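Local coordinates for crystal protein (Bacillus thuringiensis serovar dakota, PDB 2ZTB) that recognises cancer cells and, in this proteolytically activated form, probably kills them by assembling into a membrane pore like other aerolysin-type toxins, at residues 55-60 and 210-215; 193-198 and 217-222; 22-27 and 36-41; 42-45 and 49-52. All blocks are in the same frame, centred on the assembly; numbering follows the deposited sequence.

Overall arrangement
All four contacts lie at one end of the elongated molecule, about 29 to 34 Å from its centre, in the domain that includes the N-terminal part of the chain. Contacts 2 and 3 are buried and largely apolar, with Phe-195 against aliphatic side chains in contact 2 and Ile-38 against helix 20-31 in contact 3; they meet through that helix and through neighbouring strands 37-40 and 168-199. Contacts 1 and 4 are surface contacts on consecutive parts of the chain. Contact 1 is a cluster of four aromatic rings, whereas contact 4 combines one lysine-threonine hydrogen bond with proline packing. Strand 210-214 of contact 1 leads directly into helix 215-218 of contact 2.

Contact 1: 55-60 and 210-215; sequences AQYGYY and FWFNPA
A surface aromatic cluster, made by Tyr-57 and Tyr-59 with Phe-210 and Phe-212, joins the turn after the short helix 53-56 to strand 210-214. Its centre is an offset stack between Tyr-59 and Phe-212, whose planes lie within 2° of each other with centroids 3.9 Å apart. The displacement places Phe-212 CG over the middle of the tyrosine ring and Tyr-59 CD1 over the middle of the phenylalanine. Phe-212 CB adds a CH-pi contact over the same tyrosine, 3.8 Å from the Tyr-59 centroid. The Tyr-57 ring is oblique to Phe-212, with planes at 51°. Its CB lies 3.6 Å from Phe-212 CZ, so the phenylalanine meets the root of this side chain as well as the face of Tyr-59. Farther out, the phenol oxygen Tyr-57 OH lies in the plane of the Phe-210 ring, at its edge and 3.4 Å from CE2, while the two rings are inclined obliquely at 62°. Between the tyrosines, Gly-58, with positive phi, ends the helix in a Schellman motif; Tyr-57 CB lies at the edge of the Tyr-59 ring, in its plane. A glycerol, probably from the crystallisation liquor, is hydrogen-bonded to the carbonyl oxygens of Tyr-57 and Gly-58. Ile-53 and Thr-54 of helix 53-56 also pack on Phe-212, and Tyr-194 of strand 168-199 meets the Tyr-59 ring edge-to-face. Strand 210-214 pairs antiparallel with strand 168-199, while its Asn-213 touches helix 20-31.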
loop_
_atom_site.group_PDB
_atom_site.type_symbol
_atom_site.label_atom_id
_atom_site.label_comp_id
_atom_site.label_asym_id
_atom_site.label_seq_id
_atom_site.Cartn_x
_atom_site.Cartn_y
_atom_site.Cartn_z
ATOM N N ALA A 55 17.118 -24.735 13.589
ATOM C CA ALA A 55 15.885 -25.363 14.072
ATOM C C ALA A 55 16.218 -26.401 15.159
ATOM O O ALA A 55 15.618 -26.379 16.251
ATOM C CB ALA A 55 15.070 -25.979 12.913
ATOM N N GLN A 56 17.181 -27.290 14.880
ATOM C CA GLN A 56 17.650 -28.238 15.916
ATOM C C GLN A 56 17.845 -27.544 17.268
ATOM O O GLN A 56 17.234 -27.970 18.295
ATOM C CB GLN A 56 18.955 -28.935 15.512
ATOM C CG GLN A 56 18.844 -29.845 14.287
ATOM C CD GLN A 56 20.099 -30.747 14.197
ATOM O OE1 GLN A 56 20.950 -30.557 13.290
ATOM N NE2 GLN A 56 20.231 -31.729 15.152
ATOM N N TYR A 57 18.621 -26.438 17.244
ATOM C CA TYR A 57 19.033 -25.811 18.491
ATOM C C TYR A 57 18.200 -24.599 18.912
ATOM O O TYR A 57 18.525 -23.939 19.992
ATOM C CB TYR A 57 20.534 -25.497 18.444
ATOM C CG TYR A 57 21.388 -26.733 18.194
ATOM C CD1 TYR A 57 21.674 -27.169 16.899
ATOM C CD2 TYR A 57 21.893 -27.471 19.248
ATOM C CE1 TYR A 57 22.451 -28.307 16.669
ATOM C CE2 TYR A 57 22.679 -28.601 19.029
ATOM C CZ TYR A 57 22.954 -29.019 17.744
ATOM O OH TYR A 57 23.728 -30.148 17.545
ATOM N N GLY A 58 17.125 -24.312 18.069
ATOM C CA GLY A 58 16.146 -23.297 18.472
ATOM C C GLY A 58 16.600 -21.858 18.369
ATOM O O GLY A 58 16.277 -21.035 19.230
ATOM N N TYR A 59 17.340 -21.557 17.310
ATOM C CA TYR A 59 17.808 -20.203 17.018
ATOM C C TYR A 59 17.132 -19.703 15.745
ATOM O O TYR A 59 17.446 -20.168 14.652
ATOM C CB TYR A 59 19.324 -20.196 16.827
ATOM C CG TYR A 59 20.112 -20.327 18.102
ATOM C CD1 TYR A 59 20.370 -21.587 18.672
ATOM C CD2 TYR A 59 20.615 -19.191 18.737
ATOM C CE1 TYR A 59 21.098 -21.706 19.859
ATOM C CE2 TYR A 59 21.353 -19.297 19.915
ATOM C CZ TYR A 59 21.589 -20.553 20.470
ATOM O OH TYR A 59 22.325 -20.637 21.627
ATOM N N TYR A 60 16.186 -18.780 15.900
ATOM C CA TYR A 60 15.399 -18.280 14.775
ATOM C C TYR A 60 15.724 -16.832 14.452
ATOM O O TYR A 60 16.446 -16.169 15.196
ATOM C CB TYR A 60 13.895 -18.470 15.031
ATOM C CG TYR A 60 13.508 -19.924 15.100
ATOM C CD1 TYR A 60 13.337 -20.569 16.338
ATOM C CD2 TYR A 60 13.354 -20.670 13.933
ATOM C CE1 TYR A 60 13.002 -21.912 16.402
ATOM C CE2 TYR A 60 13.023 -22.002 13.983
ATOM C CZ TYR A 60 12.848 -22.623 15.218
ATOM O OH TYR A 60 12.511 -23.952 15.249
ATOM N N PHE A 210 29.392 -26.213 15.804
ATOM C CA PHE A 210 28.209 -25.410 15.499
ATOM C C PHE A 210 28.157 -24.122 16.299
ATOM O O PHE A 210 28.251 -24.148 17.528
ATOM C CB PHE A 210 26.905 -26.189 15.769
ATOM C CG PHE A 210 26.833 -27.547 15.106
ATOM C CD1 PHE A 210 27.508 -27.815 13.917
ATOM C CD2 PHE A 210 26.052 -28.550 15.664
ATOM C CE1 PHE A 210 27.435 -29.058 13.319
ATOM C CE2 PHE A 210 25.962 -29.801 15.060
ATOM C CZ PHE A 210 26.664 -30.052 13.885
ATOM N N TRP A 211 27.944 -23.011 15.589
ATOM C CA TRP A 211 27.842 -21.690 16.204
ATOM C C TRP A 211 26.650 -20.880 15.714
ATOM O O TRP A 211 26.233 -21.010 14.567
ATOM C CB TRP A 211 29.135 -20.898 15.963
ATOM C CG TRP A 211 30.247 -21.451 16.752
ATOM C CD1 TRP A 211 31.170 -22.353 16.335
ATOM C CD2 TRP A 211 30.538 -21.171 18.125
ATOM N NE1 TRP A 211 32.021 -22.653 17.353
ATOM C CE2 TRP A 211 31.661 -21.941 18.469
ATOM C CE3 TRP A 211 29.962 -20.332 19.095
ATOM C CZ2 TRP A 211 32.237 -21.907 19.749
ATOM C CZ3 TRP A 211 30.541 -20.304 20.383
ATOM C CH2 TRP A 211 31.667 -21.079 20.680
ATOM N N PHE A 212 26.137 -20.027 16.602
ATOM C CA PHE A 212 25.076 -19.063 16.305
ATOM C C PHE A 212 25.515 -17.666 16.674
ATOM O O PHE A 212 26.131 -17.456 17.721
ATOM C CB PHE A 212 23.784 -19.443 17.039
ATOM C CG PHE A 212 23.390 -20.862 16.808
ATOM C CD1 PHE A 212 23.839 -21.865 17.665
ATOM C CD2 PHE A 212 22.630 -21.211 15.693
ATOM C CE1 PHE A 212 23.529 -23.188 17.433
ATOM C CE2 PHE A 212 22.305 -22.540 15.446
ATOM C CZ PHE A 212 22.757 -23.530 16.321
ATOM N N ASN A 213 25.235 -16.719 15.792
ATOM C CA ASN A 213 25.550 -15.322 16.022
ATOM C C ASN A 213 24.338 -14.501 15.681
ATOM O O ASN A 213 23.620 -14.833 14.738
ATOM C CB ASN A 213 26.742 -14.877 15.165
ATOM C CG ASN A 213 28.059 -15.247 15.785
ATOM O OD1 ASN A 213 28.656 -14.467 16.519
ATOM N ND2 ASN A 213 28.508 -16.457 15.520
ATOM N N PRO A 214 24.081 -13.433 16.458
ATOM C CA PRO A 214 22.950 -12.568 16.109
ATOM C C PRO A 214 23.110 -12.044 14.696
ATOM O O PRO A 214 24.236 -11.847 14.228
ATOM C CB PRO A 214 23.030 -11.420 17.129
ATOM C CG PRO A 214 24.357 -11.545 17.765
ATOM C CD PRO A 214 24.781 -12.973 17.671
ATOM N N ALA A 215 21.981 -11.841 14.023
ATOM C CA ALA A 215 21.927 -11.287 12.669
ATOM C C ALA A 215 22.840 -10.065 12.453
ATOM O O ALA A 215 23.444 -9.925 11.397
ATOM C CB ALA A 215 20.453 -10.948 12.310
#

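Contact 2: 193-198 and 217-222; sequences GYFGAN and DVLNTT
Phe-195 of strand 168-199 packs against Val-218 and Leu-219, where the weakly bonded helix 215-218 gives way to loop. The tight part is confined to these three buried side chains and is wholly apolar. One methyl group, Val-218 CG2, rests against the near side of the phenylalanine, 3.6 Å from Phe-195 CD1 and 3.8 Å from Phe-195 CG. With the valine's CG1 anti to the carbonyl carbon (chi1 -64°), CG2 is the methyl that faces the ring. Leu-219 takes the far end of the ring: its CD1 is 3.8 Å from Phe-195 CE1, and its other branch, CD2, is 3.9 Å from Phe-195 CZ. The leucine side chain runs at about a right angle to the phenylalanine, and both methyls come to the CE1-CZ end of the ring from the same side as the valine methyl. Consecutive residues thus cover successive parts of a single aromatic side chain, although the backbones stay well apart, with 7.8 Å between the CA atoms of Phe-195 and Val-218. The looser side lies beyond Leu-219, where the loop carries exposed Asn-220 and partly exposed Thr-221 away from the strand. Asn-220 is instead tied to the chain before helix 20-31, through hydrogen bonds with Ser-17 and Ser-18. That helix closes over the packed side, with Phe-27 touching both Phe-195 and Val-218 and Val-23 touching Leu-219, while strands 37-40 and 210-214 flank strand 168-199 by backbone pairing.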
loop_
_atom_site.group_PDB
_atom_site.type_symbol
_atom_site.label_atom_id
_atom_site.label_comp_id
_atom_site.label_asym_id
_atom_site.label_seq_id
_atom_site.Cartn_x
_atom_site.Cartn_y
_atom_site.Cartn_z
ATOM N N GLY A 193 17.292 -11.842 15.792
ATOM C CA GLY A 193 17.485 -13.292 15.853
ATOM C C GLY A 193 18.848 -13.728 15.349
ATOM O O GLY A 193 19.790 -12.944 15.358
ATOM N N TYR A 194 18.950 -14.970 14.879
ATOM C CA TYR A 194 20.258 -15.609 14.698
ATOM C C TYR A 194 20.449 -16.305 13.362
ATOM O O TYR A 194 19.475 -16.707 12.711
ATOM C CB TYR A 194 20.528 -16.615 15.838
ATOM C CG TYR A 194 20.396 -16.017 17.224
ATOM C CD1 TYR A 194 19.138 -15.880 17.824
ATOM C CD2 TYR A 194 21.519 -15.589 17.937
ATOM C CE1 TYR A 194 18.991 -15.317 19.079
ATOM C CE2 TYR A 194 21.388 -15.032 19.220
ATOM C CZ TYR A 194 20.113 -14.894 19.771
ATOM O OH TYR A 194 19.944 -14.353 21.025
ATOM N N PHE A 195 21.722 -16.417 12.969
ATOM C CA PHE A 195 22.177 -17.328 11.923
ATOM C C PHE A 195 23.057 -18.419 12.544
ATOM O O PHE A 195 23.666 -18.220 13.609
ATOM C CB PHE A 195 23.000 -16.585 10.890
ATOM C CG PHE A 195 22.192 -15.771 9.911
ATOM C CD1 PHE A 195 21.632 -14.561 10.284
ATOM C CD2 PHE A 195 22.057 -16.192 8.597
ATOM C CE1 PHE A 195 20.903 -13.804 9.377
ATOM C CE2 PHE A 195 21.343 -15.438 7.681
ATOM C CZ PHE A 195 20.769 -14.237 8.067
ATOM N N GLY A 196 23.135 -19.562 11.861
ATOM C CA GLY A 196 23.939 -20.705 12.309
ATOM C C GLY A 196 25.043 -20.979 11.306
ATOM O O GLY A 196 24.940 -20.594 10.150
ATOM N N ALA A 197 26.118 -21.612 11.754
ATOM C CA ALA A 197 27.183 -22.055 10.860
ATOM C C ALA A 197 27.779 -23.345 11.374
ATOM O O ALA A 197 27.931 -23.529 12.589
ATOM C CB ALA A 197 28.273 -20.982 10.714
ATOM N N ASN A 198 28.105 -24.248 10.454
ATOM C CA ASN A 198 28.838 -25.470 10.820
ATOM C C ASN A 198 30.231 -25.484 10.227
ATOM O O ASN A 198 30.417 -25.203 9.040
ATOM C CB ASN A 198 28.066 -26.747 10.458
ATOM C CG ASN A 198 27.784 -26.873 8.965
ATOM O OD1 ASN A 198 26.859 -26.251 8.439
ATOM N ND2 ASN A 198 28.580 -27.693 8.280
ATOM N N ASP A 217 25.708 -9.405 13.652
ATOM C CA ASP A 217 27.097 -9.833 13.481
ATOM C C ASP A 217 27.457 -10.311 12.074
ATOM O O ASP A 217 28.636 -10.327 11.727
ATOM C CB ASP A 217 27.444 -10.965 14.457
ATOM C CG ASP A 217 27.484 -10.515 15.903
ATOM O OD1 ASP A 217 27.330 -9.304 16.186
ATOM O OD2 ASP A 217 27.685 -11.390 16.768
ATOM N N VAL A 218 26.471 -10.737 11.277
ATOM C CA VAL A 218 26.778 -11.368 9.983
ATOM C C VAL A 218 26.108 -10.688 8.763
ATOM O O VAL A 218 26.434 -11.005 7.607
ATOM C CB VAL A 218 26.500 -12.901 10.017
ATOM C CG1 VAL A 218 27.444 -13.606 11.049
ATOM C CG2 VAL A 218 24.998 -13.208 10.343
ATOM N N LEU A 219 25.200 -9.746 9.026
ATOM C CA LEU A 219 24.505 -9.010 7.973
ATOM C C LEU A 219 25.023 -7.583 7.943
ATOM O O LEU A 219 25.445 -7.052 8.972
ATOM C CB LEU A 219 22.964 -9.013 8.207
ATOM C CG LEU A 219 22.152 -10.324 8.084
ATOM C CD1 LEU A 219 20.719 -10.147 8.546
ATOM C CD2 LEU A 219 22.147 -10.895 6.673
ATOM N N ASN A 220 24.960 -6.954 6.767
ATOM C CA ASN A 220 25.441 -5.588 6.581
ATOM C C ASN A 220 24.512 -4.556 7.174
ATOM O O ASN A 220 24.919 -3.421 7.439
ATOM C CB ASN A 220 25.677 -5.292 5.103
ATOM C CG ASN A 220 26.840 -6.072 4.542
ATOM O OD1 ASN A 220 27.848 -6.308 5.229
ATOM N ND2 ASN A 220 26.717 -6.479 3.285
ATOM N N THR A 221 23.259 -4.953 7.363
ATOM C CA THR A 221 22.266 -4.119 8.025
ATOM C C THR A 221 21.217 -5.041 8.600
ATOM O O THR A 221 21.129 -6.196 8.201
ATOM C CB THR A 221 21.563 -3.085 7.060
ATOM O OG1 THR A 221 20.768 -2.195 7.859
ATOM C CG2 THR A 221 20.623 -3.759 6.080
ATOM N N THR A 222 20.410 -4.532 9.520
ATOM C CA THR A 222 19.317 -5.321 10.077
ATOM C C THR A 222 18.011 -4.539 10.065
ATOM O O THR A 222 17.052 -4.899 10.752
ATOM C CB THR A 222 19.617 -5.789 11.523
ATOM O OG1 THR A 222 19.966 -4.650 12.322
ATOM C CG2 THR A 222 20.756 -6.827 11.546
#

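Contact 3: 22-27 and 36-41; sequences SVRSRF and DGIALN
Ile-38 of strand 37-40 inserts its two branches against one side of helix 20-31, and apolar packing dominates the buried contact. Its CD1 reaches Val-23 CG1 at 3.8 Å, while its CG2 lies 4.0 Å from Phe-27 CD1 and equally near the backbone CA of Arg-24. With chi1 at 65° and the chain extended at chi2, CD1 is carried to Val-23, while CG2 sits against Arg-24 and Phe-27. Polar contact is peripheral. The extended Arg-24 side chain brings NH2 to 3.2 Å from Asp-36 O, but the angle is too poor for a hydrogen bond; NH2 is bonded to Pro-35 O instead, and the guanidinium also makes a cation-pi contact with Phe-46. The Asp-36 carboxylate does not meet it, with OD1 5.4 Å from Arg-24 NH2. In the backbone, Asp-36 and Gly-37 form a classic beta bulge opposite Asn-198. The short helical and strand segments cross at 114°, their axes 8.9 Å apart, and strand 37-40 lies between strands 43-46 and 168-199 beneath helix 20-31.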
loop_
_atom_site.group_PDB
_atom_site.type_symbol
_atom_site.label_atom_id
_atom_site.label_comp_id
_atom_site.label_asym_id
_atom_site.label_seq_id
_atom_site.Cartn_x
_atom_site.Cartn_y
_atom_site.Cartn_z
ATOM N N SER A 22 28.230 -13.311 1.888
ATOM C CA SER A 22 28.741 -12.287 2.755
ATOM C C SER A 22 28.559 -12.691 4.214
ATOM O O SER A 22 29.383 -12.320 5.045
ATOM C CB SER A 22 28.122 -10.926 2.440
ATOM O OG SER A 22 26.801 -10.799 2.931
ATOM N N VAL A 23 27.495 -13.457 4.507
ATOM C CA VAL A 23 27.226 -14.039 5.832
ATOM C C VAL A 23 28.281 -15.096 6.157
ATOM O O VAL A 23 28.868 -15.105 7.242
ATOM C CB VAL A 23 25.762 -14.640 5.909
ATOM C CG1 VAL A 23 25.565 -15.600 7.119
ATOM C CG2 VAL A 23 24.709 -13.529 5.929
ATOM N N ARG A 24 28.534 -15.984 5.207
ATOM C CA ARG A 24 29.557 -16.998 5.375
ATOM C C ARG A 24 30.933 -16.363 5.675
ATOM O O ARG A 24 31.676 -16.841 6.547
ATOM C CB ARG A 24 29.613 -17.886 4.129
ATOM C CG ARG A 24 30.452 -19.123 4.291
ATOM C CD ARG A 24 30.749 -19.755 2.957
ATOM N NE ARG A 24 31.246 -21.114 3.132
ATOM C CZ ARG A 24 31.355 -22.014 2.156
ATOM N NH1 ARG A 24 31.012 -21.708 0.903
ATOM N NH2 ARG A 24 31.812 -23.229 2.433
ATOM N N SER A 25 31.252 -15.278 4.974
ATOM C CA SER A 25 32.553 -14.587 5.104
ATOM C C SER A 25 32.703 -13.914 6.468
ATOM O O SER A 25 33.791 -13.866 7.036
ATOM C CB SER A 25 32.714 -13.560 3.982
ATOM O OG SER A 25 33.906 -12.782 4.129
ATOM N N ARG A 26 31.593 -13.410 6.998
ATOM C CA ARG A 26 31.554 -12.853 8.339
ATOM C C ARG A 26 31.805 -13.915 9.430
ATOM O O ARG A 26 32.550 -13.670 10.368
ATOM C CB ARG A 26 30.233 -12.091 8.535
ATOM C CG ARG A 26 30.229 -10.686 7.879
ATOM C CD ARG A 26 30.410 -9.534 8.919
ATOM N NE ARG A 26 31.747 -9.528 9.460
ATOM C CZ ARG A 26 32.120 -9.546 10.746
ATOM N NH1 ARG A 26 31.272 -9.502 11.772
ATOM N NH2 ARG A 26 33.404 -9.586 10.988
ATOM N N PHE A 27 31.188 -15.089 9.291
ATOM C CA PHE A 27 31.416 -16.233 10.169
ATOM C C PHE A 27 32.877 -16.656 10.102
ATOM O O PHE A 27 33.508 -16.919 11.114
ATOM C CB PHE A 27 30.513 -17.410 9.760
ATOM C CG PHE A 27 29.153 -17.426 10.441
ATOM C CD1 PHE A 27 27.985 -17.277 9.692
ATOM C CD2 PHE A 27 29.048 -17.619 11.822
ATOM C CE1 PHE A 27 26.730 -17.308 10.304
ATOM C CE2 PHE A 27 27.789 -17.658 12.467
ATOM C CZ PHE A 27 26.624 -17.504 11.708
ATOM N N ASP A 36 31.748 -24.693 6.690
ATOM C CA ASP A 36 31.302 -25.552 5.614
ATOM C C ASP A 36 29.953 -25.075 5.098
ATOM O O ASP A 36 29.702 -25.071 3.895
ATOM C CB ASP A 36 31.171 -26.984 6.118
ATOM C CG ASP A 36 32.476 -27.736 6.122
ATOM O OD1 ASP A 36 33.484 -27.259 5.559
ATOM O OD2 ASP A 36 32.487 -28.835 6.702
ATOM N N GLY A 37 29.078 -24.680 6.015
ATOM C CA GLY A 37 27.747 -24.235 5.648
ATOM C C GLY A 37 27.154 -23.294 6.669
ATOM O O GLY A 37 27.704 -23.127 7.760
ATOM N N ILE A 38 26.016 -22.700 6.311
ATOM C CA ILE A 38 25.317 -21.727 7.156
ATOM C C ILE A 38 23.836 -22.098 7.196
ATOM O O ILE A 38 23.400 -22.944 6.434
ATOM C CB ILE A 38 25.528 -20.248 6.682
ATOM C CG1 ILE A 38 24.910 -20.001 5.290
ATOM C CG2 ILE A 38 27.055 -19.849 6.781
ATOM C CD1 ILE A 38 24.847 -18.529 4.839
ATOM N N ALA A 39 23.077 -21.476 8.092
ATOM C CA ALA A 39 21.703 -21.850 8.338
ATOM C C ALA A 39 20.886 -20.669 8.837
ATOM O O ALA A 39 21.398 -19.796 9.529
ATOM C CB ALA A 39 21.638 -22.999 9.337
ATOM N N LEU A 40 19.608 -20.658 8.457
ATOM C CA LEU A 40 18.658 -19.623 8.833
ATOM C C LEU A 40 17.338 -20.316 8.980
ATOM O O LEU A 40 16.851 -20.937 8.033
ATOM C CB LEU A 40 18.565 -18.554 7.735
ATOM C CG LEU A 40 17.613 -17.360 7.845
ATOM C CD1 LEU A 40 17.935 -16.486 9.061
ATOM C CD2 LEU A 40 17.676 -16.545 6.573
ATOM N N ASN A 41 16.752 -20.214 10.167
ATOM C CA ASN A 41 15.437 -20.815 10.426
ATOM C C ASN A 41 15.381 -22.261 9.894
ATOM O O ASN A 41 16.120 -23.121 10.399
ATOM C CB ASN A 41 14.326 -19.919 9.872
ATOM C CG ASN A 41 14.364 -18.517 10.465
ATOM O OD1 ASN A 41 14.397 -18.357 11.681
ATOM N ND2 ASN A 41 14.351 -17.496 9.608
#

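Contact 4: 42-45 and 49-52; sequences NETY and VKPP
Thr-44 meets the 49-52 loop with both branches of its side chain, the hydroxyl turned to Lys-50 and the methyl to Pro-52. With chi1 at 70°, OG1 sits between backbone N and carbonyl carbon, where it accepts a hydrogen bond of 2.8 Å from Lys-50 NZ. The lysine arrives at about a right angle to the threonine, its chain bent at chi2 (110°) and chi4 (80°) so that the ammonium group folds back to the strand. On the other branch, Thr-44 CG2 lies 3.8 Å from Pro-52 CB and 3.7 Å from Val-49 O, the methyl touching both the proline ring and this carbonyl oxygen. The proline runs across the threonine and extends along the backbone before it: Pro-52 CG is 3.5 Å from Asn-42 C, and Pro-52 CB is 3.7 Å from Glu-43 O. Pro-52 is buried, its ring against the backbone of Asn-42 and Glu-43 and the methyl of Thr-44, whereas Lys-50 is exposed. A cis peptide bond before Pro-51 shapes the loop between these two residues. Strand 43-46 pairs through Tyr-45 with Ile-38 of strand 37-40, and the arrangement is that of an antiparallel beta-hairpin whose second strand is followed by a returning loop, with a proline at the N-cap of the short helix 53-56.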
loop_
_atom_site.group_PDB
_atom_site.type_symbol
_atom_site.label_atom_id
_atom_site.label_comp_id
_atom_site.label_asym_id
_atom_site.label_seq_id
_atom_site.Cartn_x
_atom_site.Cartn_y
_atom_site.Cartn_z
ATOM N N ASN A 42 14.570 -22.524 8.861
ATOM C CA ASN A 42 14.480 -23.885 8.287
ATOM C C ASN A 42 15.265 -24.163 6.990
ATOM O O ASN A 42 15.056 -25.195 6.334
ATOM C CB ASN A 42 13.018 -24.324 8.148
ATOM C CG ASN A 42 12.353 -24.555 9.496
ATOM O OD1 ASN A 42 11.537 -23.653 9.943
ATOM N ND2 ASN A 42 12.703 -25.768 10.168
ATOM N N GLU A 43 16.192 -23.265 6.652
ATOM C CA GLU A 43 17.000 -23.379 5.441
ATOM C C GLU A 43 18.476 -23.472 5.794
ATOM O O GLU A 43 18.886 -23.103 6.890
ATOM C CB GLU A 43 16.831 -22.134 4.575
ATOM C CG GLU A 43 15.446 -21.823 4.065
ATOM C CD GLU A 43 15.351 -20.380 3.635
ATOM O OE1 GLU A 43 15.288 -19.507 4.535
ATOM O OE2 GLU A 43 15.345 -20.118 2.408
ATOM N N THR A 44 19.262 -23.967 4.841
ATOM C CA THR A 44 20.699 -24.044 4.947
ATOM C C THR A 44 21.288 -23.511 3.651
ATOM O O THR A 44 20.582 -23.410 2.650
ATOM C CB THR A 44 21.197 -25.499 5.148
ATOM O OG1 THR A 44 21.001 -26.257 3.947
ATOM C CG2 THR A 44 20.500 -26.180 6.317
ATOM N N TYR A 45 22.571 -23.158 3.677
ATOM C CA TYR A 45 23.304 -22.788 2.473
ATOM C C TYR A 45 24.696 -23.428 2.510
ATOM O O TYR A 45 25.243 -23.684 3.589
ATOM C CB TYR A 45 23.387 -21.262 2.334
ATOM C CG TYR A 45 23.019 -20.734 0.953
ATOM C CD1 TYR A 45 21.711 -20.346 0.654
ATOM C CD2 TYR A 45 23.974 -20.639 -0.051
ATOM C CE1 TYR A 45 21.373 -19.863 -0.616
ATOM C CE2 TYR A 45 23.654 -20.170 -1.314
ATOM C CZ TYR A 45 22.368 -19.782 -1.589
ATOM O OH TYR A 45 22.087 -19.308 -2.842
ATOM N N VAL A 49 24.920 -29.007 7.609
ATOM C CA VAL A 49 24.259 -30.066 8.367
ATOM C C VAL A 49 22.741 -29.948 8.199
ATOM O O VAL A 49 22.190 -28.846 8.259
ATOM C CB VAL A 49 24.655 -30.005 9.870
ATOM C CG1 VAL A 49 23.675 -30.776 10.747
ATOM C CG2 VAL A 49 26.075 -30.524 10.067
ATOM N N LYS A 50 22.093 -31.091 7.969
ATOM C CA LYS A 50 20.635 -31.207 7.918
ATOM C C LYS A 50 20.117 -32.095 9.059
ATOM O O LYS A 50 20.737 -33.112 9.369
ATOM C CB LYS A 50 20.180 -31.808 6.585
ATOM C CG LYS A 50 20.145 -30.839 5.411
ATOM C CD LYS A 50 21.251 -31.152 4.405
ATOM C CE LYS A 50 21.109 -30.280 3.157
ATOM N NZ LYS A 50 21.648 -28.906 3.380
ATOM N N PRO A 51 18.985 -31.720 9.690
ATOM C CA PRO A 51 18.233 -30.477 9.488
ATOM C C PRO A 51 18.997 -29.244 9.996
ATOM O O PRO A 51 19.899 -29.384 10.827
ATOM C CB PRO A 51 16.933 -30.703 10.282
ATOM C CG PRO A 51 17.242 -31.760 11.264
ATOM C CD PRO A 51 18.346 -32.602 10.686
ATOM N N PRO A 52 18.651 -28.043 9.486
ATOM C CA PRO A 52 19.331 -26.815 9.891
ATOM C C PRO A 52 19.546 -26.740 11.403
ATOM O O PRO A 52 18.601 -26.940 12.173
ATOM C CB PRO A 52 18.378 -25.702 9.413
ATOM C CG PRO A 52 17.140 -26.403 8.913
ATOM C CD PRO A 52 17.587 -27.762 8.506
#